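Local coordinates for hypothetical protein (Pectobacterium atrosepticum SCRI1043, PDB 2P7I) that is probably an S-adenosylmethionine-dependent methyltransferase whose methyl-accepting substrate is not known, at residues L47-F52 / I107-V112; N143-S148 / T176-T181. All coordinates share one frame; numbering follows the deposited sequence.

Contact 1. Residues L47-F52 / I107-V112. With TRS (2-amino-2-hydroxymethyl-propane-1,3-diol), chain G.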
loop_
_atom_site.group_PDB
_atom_site.type_symbol
_atom_site.label_atom_id
_atom_site.label_comp_id
_atom_site.label_asym_id
_atom_site.label_seq_id
_atom_site.Cartn_x
_atom_site.Cartn_y
_atom_site.Cartn_z
ATOM N N LEU B 47 -16.207 -26.698 -13.244
ATOM C CA LEU B 47 -16.109 -27.594 -12.113
ATOM C C LEU B 47 -16.049 -26.753 -10.828
ATOM O O LEU B 47 -15.194 -25.877 -10.706
ATOM C CB LEU B 47 -14.853 -28.469 -12.229
ATOM C CG LEU B 47 -14.484 -29.402 -11.066
ATOM C CD1 LEU B 47 -15.474 -30.541 -10.816
ATOM C CD2 LEU B 47 -13.046 -29.984 -11.308
ATOM N N GLU B 48 -16.946 -27.024 -9.882
ATOM C CA GLU B 48 -16.968 -26.343 -8.579
ATOM C C GLU B 48 -16.535 -27.320 -7.494
ATOM O O GLU B 48 -17.253 -28.276 -7.163
ATOM C CB GLU B 48 -18.337 -25.738 -8.259
ATOM C CG GLU B 48 -18.358 -25.039 -6.897
ATOM C CD GLU B 48 -19.721 -24.510 -6.462
ATOM O OE1 GLU B 48 -20.772 -24.941 -6.984
ATOM O OE2 GLU B 48 -19.718 -23.679 -5.530
ATOM N N LEU B 49 -15.331 -27.098 -6.980
ATOM C CA LEU B 49 -14.757 -27.948 -5.952
ATOM C C LEU B 49 -15.160 -27.431 -4.586
ATOM O O LEU B 49 -14.868 -26.292 -4.241
ATOM C CB LEU B 49 -13.232 -27.975 -6.097
ATOM C CG LEU B 49 -12.751 -28.685 -7.365
ATOM C CD1 LEU B 49 -11.263 -28.477 -7.590
ATOM C CD2 LEU B 49 -13.119 -30.169 -7.261
ATOM N N GLY B 50 -15.839 -28.273 -3.811
ATOM C CA GLY B 50 -16.343 -27.901 -2.486
ATOM C C GLY B 50 -17.626 -27.113 -2.571
ATOM O O GLY B 50 -17.711 -26.017 -2.054
ATOM N N SER B 51 -18.622 -27.668 -3.238
ATOM C CA SER B 51 -19.849 -26.920 -3.571
ATOM C C SER B 51 -20.802 -26.791 -2.382
ATOM O O SER B 51 -21.782 -26.019 -2.412
ATOM C CB SER B 51 -20.549 -27.590 -4.742
ATOM O OG SER B 51 -20.549 -28.999 -4.575
ATOM N N PHE B 52 -20.538 -27.584 -1.349
ATOM C CA PHE B 52 -21.369 -27.612 -0.145
ATOM C C PHE B 52 -22.879 -27.630 -0.454
ATOM O O PHE B 52 -23.337 -28.506 -1.201
ATOM C CB PHE B 52 -20.940 -26.458 0.766
ATOM C CG PHE B 52 -21.288 -26.663 2.205
ATOM C CD1 PHE B 52 -20.943 -27.848 2.864
ATOM C CD2 PHE B 52 -21.928 -25.665 2.917
ATOM C CE1 PHE B 52 -21.251 -28.040 4.199
ATOM C CE2 PHE B 52 -22.233 -25.842 4.243
ATOM C CZ PHE B 52 -21.891 -27.039 4.889
ATOM N N ILE B 107 -12.400 -23.958 -13.359
ATOM C CA ILE B 107 -12.455 -24.661 -12.063
ATOM C C ILE B 107 -12.538 -23.643 -10.962
ATOM O O ILE B 107 -11.752 -22.690 -10.953
ATOM C CB ILE B 107 -11.253 -25.624 -11.867
ATOM C CG1 ILE B 107 -11.270 -26.672 -12.998
ATOM C CG2 ILE B 107 -11.335 -26.283 -10.465
ATOM C CD1 ILE B 107 -10.104 -27.686 -12.968
ATOM N N VAL B 108 -13.514 -23.794 -10.073
ATOM C CA VAL B 108 -13.714 -22.830 -9.002
ATOM C C VAL B 108 -13.317 -23.473 -7.688
ATOM O O VAL B 108 -13.819 -24.545 -7.349
ATOM C CB VAL B 108 -15.181 -22.312 -8.939
ATOM C CG1 VAL B 108 -15.419 -21.523 -7.625
ATOM C CG2 VAL B 108 -15.503 -21.459 -10.167
ATOM N N LEU B 109 -12.362 -22.834 -6.985
ATOM C CA LEU B 109 -11.972 -23.262 -5.630
ATOM C C LEU B 109 -11.947 -22.053 -4.697
ATOM O O LEU B 109 -10.920 -21.367 -4.540
ATOM C CB LEU B 109 -10.630 -24.009 -5.647
ATOM C CG LEU B 109 -10.221 -24.796 -4.408
ATOM C CD1 LEU B 109 -11.070 -26.082 -4.136
ATOM C CD2 LEU B 109 -8.697 -25.121 -4.470
ATOM N N THR B 110 -13.125 -21.737 -4.160
ATOM C CA THR B 110 -13.298 -20.524 -3.355
ATOM C C THR B 110 -13.553 -20.883 -1.921
ATOM O O THR B 110 -14.502 -21.616 -1.617
ATOM C CB THR B 110 -14.439 -19.585 -3.848
ATOM O OG1 THR B 110 -15.681 -20.299 -3.985
ATOM C CG2 THR B 110 -14.056 -18.961 -5.166
ATOM N N HIS B 111 -12.685 -20.365 -1.055
ATOM C CA HIS B 111 -12.743 -20.625 0.374
ATOM C C HIS B 111 -12.818 -22.095 0.722
ATOM O O HIS B 111 -13.577 -22.522 1.584
ATOM C CB HIS B 111 -13.906 -19.846 1.002
ATOM C CG HIS B 111 -13.697 -18.363 0.980
ATOM N ND1 HIS B 111 -14.179 -17.532 1.962
ATOM C CD2 HIS B 111 -12.968 -17.576 0.154
ATOM C CE1 HIS B 111 -13.820 -16.286 1.701
ATOM N NE2 HIS B 111 -13.066 -16.286 0.619
ATOM N N VAL B 112 -11.977 -22.875 0.065
ATOM C CA VAL B 112 -11.851 -24.299 0.337
ATOM C C VAL B 112 -10.380 -24.679 0.662
ATOM O O VAL B 112 -10.151 -25.496 1.560
ATOM C CB VAL B 112 -12.321 -25.128 -0.893
ATOM C CG1 VAL B 112 -11.962 -26.615 -0.744
ATOM C CG2 VAL B 112 -13.819 -24.890 -1.197
HETATM C C TRS G . -18.014 -22.449 -1.481
HETATM C C1 TRS G . -17.801 -22.203 -2.989
HETATM C C2 TRS G . -16.848 -23.207 -0.846
HETATM C C3 TRS G . -19.301 -23.255 -1.146
HETATM N N TRS G . -18.031 -21.092 -0.895
HETATM O O1 TRS G . -17.830 -23.327 -3.847
HETATM O O2 TRS G . -16.706 -22.856 0.531
HETATM O O3 TRS G . -20.523 -22.544 -1.299
HETATM O O HOH W 1 -15.203 -23.739 -4.568
#
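One water sits where the backbones of L49, V108 and T110 draw apart at the ends of two neighbouring parallel strands. It donates to L49 O at 2.6 Å and to V108 O, and accepts from T110 N at 2.9 Å. The strands, 46-49 and 104-110, are adjacent in the middle of a sheet of strand order 3-2-1-4-5-7-6, the Rossmann-like methyltransferase fold; their axes are turned by 22°, the usual twist of neighbouring parallel strands, and the backbones part only from L49 on. Up to there V108 N bonds to L47 O at 2.7 Å, and L49 N to V108 O at 3.0 Å. L47 and I107 lie side by side on one face, where I126 and W130 of helix 119-130 cover I107 and L49. L49 slants across I107, CD1 to CG2 at 3.6 Å, and its CB is pressed against L109 CD1 at 3.5 Å, a tight carbon pair. E48 and V108 belong to the other face, against F56 of helix 55-60.

Past L49 the chain turns at G50 with positive phi (80°). With no side chain there, V112 can bring CG2 over the turn, 3.5 Å from L49 O. The strand and glycine turn, E-L-G-S, resemble the first motif of SAM-dependent enzymes, so the region beyond the turn is probably where the cofactor binds; here a Tris molecule, probably from the crystallisation liquor, lies beside it. Tris O1 hydrogen-bonds the wedged water, while its O2 makes only a weak bond to H111 O. E48 reaches it with an extended chain, CG anti to the backbone N (chi1 180°). The carboxylate is shared: OE1 bonds to T57 OG1, and OE2 accepts from Tris O1 at 2.6 Å.

Contact 2. Residues N143-S148 / T176-T181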
loop_
_atom_site.group_PDB
_atom_site.type_symbol
_atom_site.label_atom_id
_atom_site.label_comp_id
_atom_site.label_asym_id
_atom_site.label_seq_id
_atom_site.Cartn_x
_atom_site.Cartn_y
_atom_site.Cartn_z
ATOM N N ASN B 143 -8.110 -13.583 3.189
ATOM C CA ASN B 143 -6.811 -12.953 3.240
ATOM C C ASN B 143 -6.350 -12.612 4.638
ATOM O O ASN B 143 -7.017 -11.857 5.365
ATOM C CB ASN B 143 -6.918 -11.686 2.415
ATOM C CG ASN B 143 -5.651 -10.913 2.321
ATOM O OD1 ASN B 143 -4.543 -11.463 2.480
ATOM N ND2 ASN B 143 -5.780 -9.637 1.987
ATOM N N ALA B 144 -5.165 -13.081 4.972
ATOM C CA ALA B 144 -4.530 -12.762 6.237
ATOM C C ALA B 144 -4.367 -11.285 6.437
ATOM O O ALA B 144 -4.360 -10.801 7.573
ATOM C CB ALA B 144 -3.167 -13.451 6.321
ATOM N N ASN B 145 -4.068 -10.557 5.353
ATOM C CA ASN B 145 -3.701 -9.175 5.446
ATOM C C ASN B 145 -4.880 -8.232 5.224
ATOM O O ASN B 145 -4.685 -7.061 5.065
ATOM C CB ASN B 145 -2.587 -8.842 4.484
ATOM C CG ASN B 145 -1.361 -9.644 4.745
ATOM O OD1 ASN B 145 -1.214 -10.217 5.818
ATOM N ND2 ASN B 145 -0.456 -9.688 3.767
ATOM N N ALA B 146 -6.101 -8.746 5.216
ATOM C CA ALA B 146 -7.261 -7.889 5.128
ATOM C C ALA B 146 -7.226 -6.838 6.220
ATOM O O ALA B 146 -6.818 -7.126 7.357
ATOM C CB ALA B 146 -8.539 -8.733 5.307
ATOM N N VAL B 147 -7.699 -5.634 5.906
ATOM C CA VAL B 147 -7.665 -4.539 6.862
ATOM C C VAL B 147 -8.324 -4.878 8.173
ATOM O O VAL B 147 -7.717 -4.700 9.222
ATOM C CB VAL B 147 -8.216 -3.222 6.296
ATOM C CG1 VAL B 147 -8.382 -2.144 7.423
ATOM C CG2 VAL B 147 -7.291 -2.716 5.264
ATOM N N SER B 148 -9.539 -5.381 8.104
ATOM C CA SER B 148 -10.272 -5.774 9.299
ATOM C C SER B 148 -9.472 -6.740 10.165
ATOM O O SER B 148 -9.438 -6.597 11.398
ATOM C CB SER B 148 -11.611 -6.381 8.895
ATOM O OG SER B 148 -11.406 -7.475 8.027
ATOM N N THR B 176 -3.994 -19.587 7.046
ATOM C CA THR B 176 -4.604 -18.339 6.719
ATOM C C THR B 176 -3.666 -17.778 5.692
ATOM O O THR B 176 -2.576 -17.281 6.044
ATOM C CB THR B 176 -4.682 -17.412 7.914
ATOM O OG1 THR B 176 -5.353 -18.082 9.008
ATOM C CG2 THR B 176 -5.552 -16.147 7.579
ATOM N N TYR B 177 -4.060 -17.918 4.434
ATOM C CA TYR B 177 -3.254 -17.441 3.323
ATOM C C TYR B 177 -3.164 -15.951 3.208
ATOM O O TYR B 177 -4.065 -15.215 3.534
ATOM C CB TYR B 177 -3.825 -17.951 2.004
ATOM C CG TYR B 177 -3.535 -19.437 1.740
ATOM C CD1 TYR B 177 -2.268 -19.861 1.383
ATOM C CD2 TYR B 177 -4.530 -20.400 1.882
ATOM C CE1 TYR B 177 -1.998 -21.210 1.128
ATOM C CE2 TYR B 177 -4.268 -21.734 1.631
ATOM C CZ TYR B 177 -3.016 -22.128 1.243
ATOM O OH TYR B 177 -2.739 -23.438 0.984
ATOM N N ALA B 178 -2.047 -15.533 2.662
ATOM C CA ALA B 178 -1.885 -14.174 2.083
ATOM C C ALA B 178 -1.401 -14.409 0.645
ATOM O O ALA B 178 -1.157 -15.574 0.230
ATOM C CB ALA B 178 -0.867 -13.343 2.903
ATOM N N LEU B 179 -1.224 -13.348 -0.117
ATOM C CA LEU B 179 -0.792 -13.509 -1.512
ATOM C C LEU B 179 0.529 -14.242 -1.629
ATOM O O LEU B 179 0.760 -14.999 -2.590
ATOM C CB LEU B 179 -0.781 -12.171 -2.217
ATOM C CG LEU B 179 -2.151 -11.617 -2.657
ATOM C CD1 LEU B 179 -2.081 -10.129 -2.843
ATOM C CD2 LEU B 179 -2.588 -12.269 -3.950
ATOM N N ASP B 180 1.415 -14.058 -0.660
ATOM C CA ASP B 180 2.712 -14.700 -0.744
ATOM C C ASP B 180 2.636 -16.227 -0.627
ATOM O O ASP B 180 3.225 -16.980 -1.461
ATOM C CB ASP B 180 3.755 -14.045 0.211
ATOM C CG ASP B 180 3.504 -14.298 1.709
ATOM O OD1 ASP B 180 2.351 -14.181 2.175
ATOM O OD2 ASP B 180 4.490 -14.540 2.447
ATOM N N THR B 181 1.906 -16.716 0.378
ATOM C CA THR B 181 1.854 -18.124 0.628
ATOM C C THR B 181 0.892 -18.821 -0.336
ATOM O O THR B 181 1.079 -19.973 -0.697
ATOM C CB THR B 181 1.399 -18.385 2.090
ATOM O OG1 THR B 181 0.229 -17.594 2.371
ATOM C CG2 THR B 181 2.541 -18.010 3.081
HETATM O O HOH W 2 -2.349 -10.948 0.729
HETATM O O HOH W 3 2.192 -11.364 3.600
#
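A144 N donates to Y177 O at 2.8 Å and ties the type I turn N143-A146 to the loop that enters helix 179-188. A144 then turns its CB into that loop, 3.8 Å from T176 CG2 and 4.1 Å from A178 CB. N145 adds its ND2, 3.8 Å from A178 CB.

N143, its CG anti to the backbone N (chi1 -178°), folds into an Asx turn: OD1 takes N145 N at 3.0 Å, with the donor well above the carbonyl plane. The same oxygen accepts from a water that in turn accepts from L179 N at 2.8 Å. A second water joins N145 ND2 to D180 OD1; ND2 also bonds D235 OD1, and N145 OD1 takes N161 ND2 of the same chain. A178 N, at the N-cap position, donates to T181 OG1 at 3.1 Å. D180 OD2 meanwhile bonds to N161 N of the second subunit.

With N143 ND2 given to the carbonyls of D235 and C237, both ends of this amide are engaged, which fixes its flip; the turn is tied to the helix entry directly by the A144 bond and indirectly by the two waters.

The contacts come in series along the chain, contact 1 closing before contact 2 opens, and all four segments fall within the methyltransferase domain. Their centres are 19 Å apart and their nearest atoms about 6 Å, so they do not touch. The central beta-sheet joins them: strand 104-110, which supplies half of contact 1, lies beside strand 135-142, and the turn of contact 2 follows directly from the end of that strand. H111 packs on P142 and Y177 on L113, bridging the gap. Contact 1 thus sets the central strand ends beside the probable cofactor site, while contact 2 joins the loop after strand 135-142 to the residues leading into helix 179-188, close to where other subunits pack.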